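Local atomic coordinates of UDP-glucose:anthocyanidin 3-O-glucosyltransferase (Clitoria ternatea, PDB entry 4REL), a protein that belongs to the GT-B-fold glycosyltransferases, with two Rossmann-like domains facing each other across a cleft. Residues Q231-L239 and A432-V440. Sequence-based numbering, arbitrary orientation. Where two conformers were deposited one is given.
Sequences QSLLYVVPL and AAEDFNTLV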
# COMPACT_ATOMS: atom_id res chain seq x y z
N GLN A 231 5.53 3.87 -21.26
CA GLN A 231 6.20 3.01 -22.22
C GLN A 231 5.69 1.59 -22.12
O GLN A 231 5.53 0.90 -23.13
CB GLN A 231 7.72 3.04 -22.02
CG GLN A 231 8.32 4.42 -22.21
CD GLN A 231 9.83 4.42 -22.15
OE1 GLN A 231 10.49 3.46 -22.57
NE2 GLN A 231 10.40 5.51 -21.64
N SER A 232 5.41 1.16 -20.90
CA SER A 232 4.92 -0.19 -20.64
C SER A 232 4.27 -0.22 -19.27
O SER A 232 4.83 0.30 -18.31
CB SER A 232 6.06 -1.20 -20.71
OG SER A 232 5.60 -2.51 -20.44
N LEU A 233 3.07 -0.81 -19.18
CA LEU A 233 2.39 -0.95 -17.90
C LEU A 233 2.26 -2.43 -17.60
O LEU A 233 1.62 -3.16 -18.37
CB LEU A 233 0.99 -0.33 -17.96
CG LEU A 233 0.12 -0.44 -16.71
CD1 LEU A 233 0.69 0.40 -15.55
CD2 LEU A 233 -1.30 0.01 -17.03
N LEU A 234 2.86 -2.86 -16.50
CA LEU A 234 2.87 -4.28 -16.14
C LEU A 234 2.28 -4.46 -14.75
O LEU A 234 2.60 -3.70 -13.83
CB LEU A 234 4.31 -4.81 -16.16
CG LEU A 234 5.12 -4.69 -17.46
CD1 LEU A 234 6.60 -5.09 -17.26
CD2 LEU A 234 4.48 -5.54 -18.55
N TYR A 235 1.42 -5.46 -14.60
CA TYR A 235 0.87 -5.79 -13.29
C TYR A 235 1.49 -7.09 -12.80
O TYR A 235 1.45 -8.10 -13.50
CB TYR A 235 -0.66 -5.95 -13.34
CG TYR A 235 -1.46 -4.67 -13.47
CD1 TYR A 235 -2.18 -4.18 -12.39
CD2 TYR A 235 -1.52 -3.98 -14.67
CE1 TYR A 235 -2.94 -3.01 -12.51
CE2 TYR A 235 -2.27 -2.82 -14.80
CZ TYR A 235 -2.97 -2.34 -13.71
OH TYR A 235 -3.71 -1.20 -13.86
N VAL A 236 2.10 -7.06 -11.62
CA VAL A 236 2.62 -8.26 -11.00
C VAL A 236 1.85 -8.50 -9.71
O VAL A 236 1.68 -7.59 -8.90
CB VAL A 236 4.12 -8.16 -10.74
CG1 VAL A 236 4.63 -9.39 -9.99
CG2 VAL A 236 4.86 -8.00 -12.06
N VAL A 237 1.36 -9.73 -9.55
CA VAL A 237 0.50 -10.11 -8.44
C VAL A 237 1.16 -9.77 -7.11
O VAL A 237 2.30 -10.17 -6.86
CB VAL A 237 0.17 -11.62 -8.50
CG1 VAL A 237 -0.38 -12.12 -7.18
CG2 VAL A 237 -0.81 -11.90 -9.63
N PRO A 238 0.45 -9.01 -6.26
CA PRO A 238 0.99 -8.50 -5.00
C PRO A 238 1.07 -9.53 -3.88
O PRO A 238 1.66 -9.23 -2.84
CB PRO A 238 -0.02 -7.41 -4.60
CG PRO A 238 -1.29 -7.83 -5.26
CD PRO A 238 -0.87 -8.43 -6.57
N LEU A 239 0.46 -10.69 -4.07
CA LEU A 239 0.46 -11.75 -3.06
C LEU A 239 1.89 -12.13 -2.68
O LEU A 239 2.79 -12.09 -3.53
CB LEU A 239 -0.28 -12.99 -3.58
CG LEU A 239 -1.76 -12.76 -3.87
CD1 LEU A 239 -2.42 -14.04 -4.38
CD2 LEU A 239 -2.47 -12.26 -2.62
N ALA A 432 -1.14 -11.05 -15.13
CA ALA A 432 0.07 -10.88 -14.35
C ALA A 432 1.11 -11.94 -14.65
O ALA A 432 2.31 -11.66 -14.57
CB ALA A 432 -0.27 -10.88 -12.88
N ALA A 433 0.68 -13.15 -14.99
CA ALA A 433 1.67 -14.19 -15.29
C ALA A 433 2.45 -13.77 -16.53
O ALA A 433 3.68 -13.88 -16.56
CB ALA A 433 1.00 -15.54 -15.49
N GLU A 434 1.75 -13.27 -17.55
CA GLU A 434 2.41 -12.77 -18.75
C GLU A 434 3.25 -11.53 -18.43
O GLU A 434 4.38 -11.40 -18.90
CB GLU A 434 1.38 -12.45 -19.84
CG GLU A 434 2.01 -11.84 -21.09
CD GLU A 434 1.01 -11.06 -21.94
OE1 GLU A 434 -0.15 -11.50 -22.06
OE2 GLU A 434 1.40 -10.00 -22.48
N ASP A 435 2.69 -10.63 -17.63
CA ASP A 435 3.38 -9.39 -17.31
C ASP A 435 4.66 -9.65 -16.52
O ASP A 435 5.65 -8.95 -16.71
CB ASP A 435 2.46 -8.44 -16.55
CG ASP A 435 1.44 -7.77 -17.45
OD1 ASP A 435 1.42 -8.09 -18.66
OD2 ASP A 435 0.67 -6.94 -16.93
N PHE A 436 4.62 -10.65 -15.64
CA PHE A 436 5.81 -11.01 -14.88
C PHE A 436 6.89 -11.51 -15.83
O PHE A 436 8.06 -11.15 -15.70
CB PHE A 436 5.50 -12.07 -13.82
CG PHE A 436 6.71 -12.47 -13.01
CD1 PHE A 436 7.16 -11.66 -11.98
CD2 PHE A 436 7.37 -13.66 -13.26
CE1 PHE A 436 8.27 -12.03 -11.22
CE2 PHE A 436 8.48 -14.03 -12.51
CZ PHE A 436 8.93 -13.21 -11.48
N ASN A 437 6.51 -12.34 -16.79
CA ASN A 437 7.47 -12.84 -17.77
C ASN A 437 8.05 -11.69 -18.58
O ASN A 437 9.24 -11.68 -18.89
CB ASN A 437 6.83 -13.90 -18.68
CG ASN A 437 6.54 -15.20 -17.96
OD1 ASN A 437 7.27 -15.59 -17.05
ND2 ASN A 437 5.47 -15.88 -18.36
N THR A 438 7.21 -10.72 -18.91
CA THR A 438 7.68 -9.55 -19.66
C THR A 438 8.75 -8.80 -18.87
O THR A 438 9.78 -8.40 -19.43
CB THR A 438 6.51 -8.61 -19.99
OG1 THR A 438 5.62 -9.28 -20.89
CG2 THR A 438 7.01 -7.33 -20.64
N LEU A 439 8.50 -8.64 -17.57
CA LEU A 439 9.43 -7.97 -16.68
C LEU A 439 10.75 -8.74 -16.59
O LEU A 439 11.82 -8.15 -16.68
CB LEU A 439 8.81 -7.80 -15.29
CG LEU A 439 9.69 -7.22 -14.18
CD1 LEU A 439 10.24 -5.86 -14.57
CD2 LEU A 439 8.89 -7.12 -12.86
N VAL A 440 10.66 -10.05 -16.44
CA VAL A 440 11.85 -10.89 -16.40
C VAL A 440 12.70 -10.70 -17.66
O VAL A 440 13.93 -10.60 -17.59
CB VAL A 440 11.48 -12.36 -16.18
CG1 VAL A 440 12.68 -13.26 -16.43
CG2 VAL A 440 10.93 -12.56 -14.76
O HOH W 1 -0.55 -5.10 -18.22
O HOH W 2 2.44 -11.82 -11.58
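The outermost strand of the N-terminal parallel sheet, 233-235, is flanked by the C-terminal helix 431-445: Leu-234, Tyr-235 and, just past the strand, Val-236 meet Ala-432, Asp-435 and Leu-439. On the edge turned away from strand 208-211, a carboxylate takes the backbone N-H. Tyr-235 N donates to Asp-435 OD2 at 2.9 Å, an almost straight bond received on the anti side of the carboxylate and 23° out of its plane. A water donates to the same OD2 and to Leu-233 O, so two donors grip this oxygen, while OD1 accepts from Gln-431 one turn earlier; together they fix the rotation of the carboxylate.

In the GT-B fold the N-terminal sheet is Rossmann-like, and here strand 208-211 pairs with the other edge of strand 233-235. The helix therefore returns from the far end of the sequence to the N-terminal domain, the axis of 432-440 running at 120° to that of strand 233-235. Leu-234, with CG anti to its carbonyl carbon (chi1 -58°), spreads its methyls over the helix: CD2 meets Thr-438 CG2 at 3.7 Å, and CD1 lies 4.0 Å from Leu-439 CB. Beyond it, Val-236 CG1 approaches Phe-436 CD1 obliquely at 3.9 Å, beside Leu-24 and Leu-28 of helix 18-31. Val-237 CG2 lies 3.4 Å from Ala-432 CB, tighter than usual for two carbons. Tyr-235 O, buried without a hydrogen-bond partner, receives a CA-H...O contact from Ala-432 CA at 3.2 Å.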